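Local structure of thermostable carboxypeptidase 1 (Pyrococcus furiosus, 1KA2) at residues A[4-18]-A[280-292]. The protein removes amino acids one after another from the C-terminus of peptides with broad specificity, as a homodimeric, cobalt-dependent metallocarboxypeptidase. Sequence-based numbering, arbitrary orientation.
Sequences VFQNETIKQILAKYR and QDERFMFTPIAGG
The CA atoms of Leu14 and Thr287 lie 6.3 Å apart where helix 8-36 meets two beta turns, type II from Phe284 and type I from Thr287, and those of Val4 and Arg283 7.3 Å where its lead-in meets the 3-10 segment 282-284, away from the metal site. Tyr17 and Pro288 form a CH-pi contact, Pro288 CD lying over one face, 3.5 Å from the Tyr17 ring centroid. Because Tyr17 CG stands anti to the backbone N (chi1 -173°), the ring reaches the turn, its edge beside Phe286 O. Phe5 is wedged between Val4 CG1 and Leu14 CD1 on opposite faces, while Ile289 CD1 meets its edge at CZ (3.6 Å). Thr287 turns its methyl CG2 to Phe5 and Leu14; its OG1 donates to Phe284 O (2.5 Å), which also accepts from Thr287 N. At one margin the Arg18 guanidinium makes an off-centre cation-pi contact with Phe286, planes 39° apart. At the other, Val4 CG2 lies over one face of the Arg283 guanidinium, 3.6 Å from NH1; Arg283 grips Asp281 side-on, NE to OD1 and NH2 to OD2. Polar bonds thus brace the loop internally, whereas apolar and cation-pi packing joins it to the chain start and helix 8-36.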
loop_
_atom_site.group_PDB
_atom_site.type_symbol
_atom_site.label_atom_id
_atom_site.label_comp_id
_atom_site.label_asym_id
_atom_site.label_seq_id
_atom_site.Cartn_x
_atom_site.Cartn_y
_atom_site.Cartn_z
ATOM N N VAL A 4 8.021 29.436 10.071
ATOM C CA VAL A 4 8.436 29.152 8.697
ATOM C C VAL A 4 7.411 29.588 7.651
ATOM O O VAL A 4 7.766 30.175 6.620
ATOM C CB VAL A 4 8.739 27.654 8.509
ATOM C CG1 VAL A 4 9.031 27.356 7.052
ATOM C CG2 VAL A 4 9.929 27.266 9.366
ATOM N N PHE A 5 6.143 29.298 7.907
ATOM C CA PHE A 5 5.099 29.688 6.973
ATOM C C PHE A 5 4.204 30.681 7.681
ATOM O O PHE A 5 3.380 30.313 8.520
ATOM C CB PHE A 5 4.330 28.454 6.504
ATOM C CG PHE A 5 5.211 27.421 5.854
ATOM C CD1 PHE A 5 5.169 26.100 6.259
ATOM C CD2 PHE A 5 6.126 27.792 4.872
ATOM C CE1 PHE A 5 6.033 25.156 5.703
ATOM C CE2 PHE A 5 6.996 26.858 4.307
ATOM C CZ PHE A 5 6.952 25.538 4.722
ATOM N N GLN A 6 4.399 31.952 7.334
ATOM C CA GLN A 6 3.665 33.066 7.930
ATOM C C GLN A 6 2.644 33.724 7.007
ATOM O O GLN A 6 1.499 33.937 7.392
ATOM C CB GLN A 6 4.662 34.129 8.413
ATOM C CG GLN A 6 5.791 34.407 7.421
ATOM C CD GLN A 6 6.467 35.751 7.643
ATOM O OE1 GLN A 6 5.852 36.803 7.450
ATOM N NE2 GLN A 6 7.737 35.723 8.051
ATOM N N ASN A 7 3.067 34.050 5.792
ATOM C CA ASN A 7 2.185 34.703 4.837
ATOM C C ASN A 7 0.849 33.995 4.631
ATOM O O ASN A 7 0.790 32.777 4.454
ATOM C CB ASN A 7 2.871 34.855 3.488
ATOM C CG ASN A 7 1.988 35.549 2.482
ATOM O OD1 ASN A 7 1.720 36.743 2.602
ATOM N ND2 ASN A 7 1.509 34.804 1.494
ATOM N N GLU A 8 -0.216 34.785 4.635
ATOM C CA GLU A 8 -1.574 34.291 4.461
ATOM C C GLU A 8 -1.814 33.649 3.096
ATOM O O GLU A 8 -2.476 32.616 3.008
ATOM C CB GLU A 8 -2.556 35.441 4.673
ATOM C CG GLU A 8 -4.014 35.064 4.542
ATOM C CD GLU A 8 -4.389 33.892 5.414
ATOM O OE1 GLU A 8 -3.819 33.763 6.519
ATOM O OE2 GLU A 8 -5.264 33.106 4.996
ATOM N N THR A 9 -1.291 34.257 2.033
ATOM C CA THR A 9 -1.468 33.706 0.691
ATOM C C THR A 9 -0.753 32.364 0.616
ATOM O O THR A 9 -1.240 31.425 -0.009
ATOM C CB THR A 9 -0.906 34.654 -0.407
ATOM O OG1 THR A 9 -1.770 35.789 -0.539
ATOM C CG2 THR A 9 -0.814 33.941 -1.746
ATOM N N ILE A 10 0.402 32.287 1.269
ATOM C CA ILE A 10 1.198 31.066 1.308
ATOM C C ILE A 10 0.433 29.962 2.062
ATOM O O ILE A 10 0.436 28.810 1.642
ATOM C CB ILE A 10 2.557 31.324 1.996
ATOM C CG1 ILE A 10 3.369 32.350 1.195
ATOM C CG2 ILE A 10 3.334 30.026 2.131
ATOM C CD1 ILE A 10 3.889 31.864 -0.140
ATOM N N LYS A 11 -0.234 30.315 3.160
ATOM C CA LYS A 11 -0.991 29.325 3.926
ATOM C C LYS A 11 -2.180 28.789 3.143
ATOM O O LYS A 11 -2.490 27.603 3.226
ATOM C CB LYS A 11 -1.532 29.912 5.232
ATOM C CG LYS A 11 -0.517 30.300 6.290
ATOM C CD LYS A 11 -1.287 30.821 7.510
ATOM C CE LYS A 11 -0.422 31.618 8.459
ATOM N NZ LYS A 11 -1.255 32.231 9.536
ATOM N N GLN A 12 -2.866 29.663 2.408
ATOM C CA GLN A 12 -4.022 29.236 1.627
ATOM C C GLN A 12 -3.549 28.219 0.602
ATOM O O GLN A 12 -4.241 27.258 0.296
ATOM C CB GLN A 12 -4.667 30.413 0.889
ATOM C CG GLN A 12 -5.017 31.625 1.742
ATOM C CD GLN A 12 -5.848 32.640 0.972
ATOM O OE1 GLN A 12 -7.056 32.464 0.800
ATOM N NE2 GLN A 12 -5.200 33.695 0.484
ATOM N N ILE A 13 -2.357 28.448 0.070
ATOM C CA ILE A 13 -1.781 27.557 -0.918
ATOM C C ILE A 13 -1.468 26.203 -0.299
ATOM O O ILE A 13 -1.873 25.166 -0.832
ATOM C CB ILE A 13 -0.493 28.164 -1.517
ATOM C CG1 ILE A 13 -0.856 29.350 -2.416
ATOM C CG2 ILE A 13 0.283 27.101 -2.289
ATOM C CD1 ILE A 13 0.348 30.103 -2.963
ATOM N N LEU A 14 -0.763 26.213 0.829
ATOM C CA LEU A 14 -0.393 24.976 1.506
ATOM C C LEU A 14 -1.602 24.133 1.901
ATOM O O LEU A 14 -1.531 22.904 1.885
ATOM C CB LEU A 14 0.469 25.272 2.741
ATOM C CG LEU A 14 1.830 25.919 2.460
ATOM C CD1 LEU A 14 2.626 26.041 3.758
ATOM C CD2 LEU A 14 2.602 25.091 1.430
ATOM N N ALA A 15 -2.708 24.788 2.249
ATOM C CA ALA A 15 -3.932 24.080 2.620
ATOM C C ALA A 15 -4.489 23.341 1.399
ATOM O O ALA A 15 -4.912 22.197 1.505
ATOM C CB ALA A 15 -4.970 25.063 3.155
ATOM N N LYS A 16 -4.501 23.996 0.241
ATOM C CA LYS A 16 -4.985 23.335 -0.964
ATOM C C LYS A 16 -3.985 22.270 -1.396
ATOM O O LYS A 16 -4.372 21.196 -1.827
ATOM C CB LYS A 16 -5.177 24.337 -2.102
ATOM C CG LYS A 16 -6.331 25.289 -1.892
ATOM C CD LYS A 16 -6.392 26.336 -2.998
ATOM C CE LYS A 16 -7.783 26.923 -3.097
ATOM N NZ LYS A 16 -8.751 25.861 -3.464
ATOM N N TYR A 17 -2.696 22.573 -1.271
ATOM C CA TYR A 17 -1.639 21.636 -1.655
ATOM C C TYR A 17 -1.720 20.285 -0.920
ATOM O O TYR A 17 -1.321 19.235 -1.468
ATOM C CB TYR A 17 -0.267 22.255 -1.398
ATOM C CG TYR A 17 0.858 21.410 -1.940
ATOM C CD1 TYR A 17 1.078 21.327 -3.311
ATOM C CD2 TYR A 17 1.667 20.655 -1.089
ATOM C CE1 TYR A 17 2.074 20.510 -3.834
ATOM C CE2 TYR A 17 2.670 19.823 -1.601
ATOM C CZ TYR A 17 2.862 19.761 -2.981
ATOM O OH TYR A 17 3.824 18.958 -3.531
ATOM N N ARG A 18 -2.229 20.310 0.311
ATOM C CA ARG A 18 -2.360 19.093 1.110
ATOM C C ARG A 18 -3.082 17.994 0.325
ATOM O O ARG A 18 -2.675 16.837 0.352
ATOM C CB ARG A 18 -3.116 19.383 2.417
ATOM C CG ARG A 18 -2.284 20.045 3.503
ATOM C CD ARG A 18 -2.645 19.479 4.854
ATOM N NE ARG A 18 -1.740 19.976 5.882
ATOM C CZ ARG A 18 -1.797 19.631 7.162
ATOM N NH1 ARG A 18 -2.719 18.782 7.583
ATOM N NH2 ARG A 18 -0.924 20.131 8.017
ATOM N N GLN A 280 14.918 15.000 6.003
ATOM C CA GLN A 280 14.247 16.180 5.502
ATOM C C GLN A 280 13.808 17.000 6.715
ATOM O O GLN A 280 13.766 16.488 7.827
ATOM C CB GLN A 280 13.048 15.752 4.661
ATOM C CG GLN A 280 12.711 16.703 3.550
ATOM C CD GLN A 280 13.827 16.855 2.529
ATOM O OE1 GLN A 280 13.829 17.802 1.763
ATOM N NE2 GLN A 280 14.767 15.917 2.507
ATOM N N ASP A 281 13.497 18.272 6.505
ATOM C CA ASP A 281 13.081 19.152 7.594
ATOM C C ASP A 281 11.579 19.004 7.839
ATOM O O ASP A 281 10.776 19.376 6.987
ATOM C CB ASP A 281 13.409 20.598 7.220
ATOM C CG ASP A 281 13.343 21.543 8.399
ATOM O OD1 ASP A 281 12.369 21.459 9.172
ATOM O OD2 ASP A 281 14.261 22.384 8.542
ATOM N N GLU A 282 11.196 18.483 9.005
ATOM C CA GLU A 282 9.775 18.277 9.306
ATOM C C GLU A 282 8.898 19.530 9.354
ATOM O O GLU A 282 7.674 19.427 9.393
ATOM C CB GLU A 282 9.609 17.496 10.611
ATOM C CG GLU A 282 10.265 16.121 10.591
ATOM C CD GLU A 282 9.806 15.244 11.741
ATOM O OE1 GLU A 282 9.445 15.785 12.806
ATOM O OE2 GLU A 282 9.809 14.010 11.580
ATOM N N ARG A 283 9.498 20.711 9.358
ATOM C CA ARG A 283 8.681 21.913 9.355
ATOM C C ARG A 283 8.095 22.101 7.950
ATOM O O ARG A 283 7.218 22.934 7.750
ATOM C CB ARG A 283 9.517 23.134 9.739
ATOM C CG ARG A 283 10.118 23.046 11.131
ATOM C CD ARG A 283 11.088 24.187 11.380
ATOM N NE ARG A 283 12.225 24.123 10.474
ATOM C CZ ARG A 283 13.103 25.103 10.311
ATOM N NH1 ARG A 283 12.976 26.227 10.999
ATOM N NH2 ARG A 283 14.099 24.965 9.452
ATOM N N PHE A 284 8.591 21.317 6.987
ATOM C CA PHE A 284 8.141 21.377 5.588
ATOM C C PHE A 284 7.157 20.243 5.234
ATOM O O PHE A 284 6.728 20.109 4.077
ATOM C CB PHE A 284 9.347 21.298 4.628
ATOM C CG PHE A 284 10.435 22.321 4.900
ATOM C CD1 PHE A 284 10.189 23.447 5.688
ATOM C CD2 PHE A 284 11.708 22.158 4.350
ATOM C CE1 PHE A 284 11.191 24.388 5.924
ATOM C CE2 PHE A 284 12.721 23.101 4.580
ATOM C CZ PHE A 284 12.464 24.214 5.366
ATOM N N MET A 285 6.805 19.428 6.227
ATOM C CA MET A 285 5.895 18.303 6.023
ATOM C C MET A 285 4.603 18.745 5.325
ATOM O O MET A 285 3.994 19.748 5.704
ATOM C CB MET A 285 5.582 17.663 7.382
ATOM C CG MET A 285 5.117 16.225 7.327
ATOM S SD MET A 285 4.743 15.573 8.974
ATOM C CE MET A 285 6.381 15.109 9.539
ATOM N N PHE A 286 4.188 17.991 4.305
ATOM C CA PHE A 286 2.972 18.304 3.533
ATOM C C PHE A 286 3.124 19.454 2.523
ATOM O O PHE A 286 2.153 19.825 1.858
ATOM C CB PHE A 286 1.815 18.645 4.474
ATOM C CG PHE A 286 1.650 17.678 5.587
ATOM C CD1 PHE A 286 1.833 18.082 6.902
ATOM C CD2 PHE A 286 1.347 16.345 5.323
ATOM C CE1 PHE A 286 1.716 17.162 7.952
ATOM C CE2 PHE A 286 1.229 15.425 6.355
ATOM C CZ PHE A 286 1.414 15.834 7.675
ATOM N N THR A 287 4.328 20.007 2.407
ATOM C CA THR A 287 4.574 21.122 1.490
ATOM C C THR A 287 5.493 20.733 0.338
ATOM O O THR A 287 6.282 19.799 0.448
ATOM C CB THR A 287 5.249 22.294 2.203
ATOM O OG1 THR A 287 6.636 21.995 2.385
ATOM C CG2 THR A 287 4.605 22.537 3.551
ATOM N N PRO A 288 5.421 21.474 -0.777
ATOM C CA PRO A 288 6.257 21.198 -1.953
ATOM C C PRO A 288 7.769 21.414 -1.822
ATOM O O PRO A 288 8.506 21.092 -2.750
ATOM C CB PRO A 288 5.630 22.075 -3.037
ATOM C CG PRO A 288 4.997 23.179 -2.275
ATOM C CD PRO A 288 4.401 22.493 -1.087
ATOM N N ILE A 289 8.241 21.952 -0.697
ATOM C CA ILE A 289 9.680 22.147 -0.522
ATOM C C ILE A 289 10.346 20.974 0.184
ATOM O O ILE A 289 11.573 20.850 0.177
ATOM C CB ILE A 289 10.030 23.448 0.246
ATOM C CG1 ILE A 289 9.194 23.574 1.518
ATOM C CG2 ILE A 289 9.857 24.651 -0.676
ATOM C CD1 ILE A 289 9.530 24.835 2.323
ATOM N N ALA A 290 9.539 20.118 0.800
ATOM C CA ALA A 290 10.079 18.930 1.456
ATOM C C ALA A 290 10.459 17.941 0.345
ATOM O O ALA A 290 9.775 17.870 -0.675
ATOM C CB ALA A 290 9.023 18.305 2.376
ATOM N N GLY A 291 11.551 17.197 0.530
ATOM C CA GLY A 291 11.969 16.216 -0.467
ATOM C C GLY A 291 13.128 16.572 -1.392
ATOM O O GLY A 291 13.337 17.737 -1.722
ATOM N N GLY A 292 13.871 15.558 -1.830
ATOM C CA GLY A 292 15.008 15.780 -2.716
ATOM C C GLY A 292 14.709 16.693 -3.894
ATOM O O GLY A 292 13.700 16.540 -4.570
#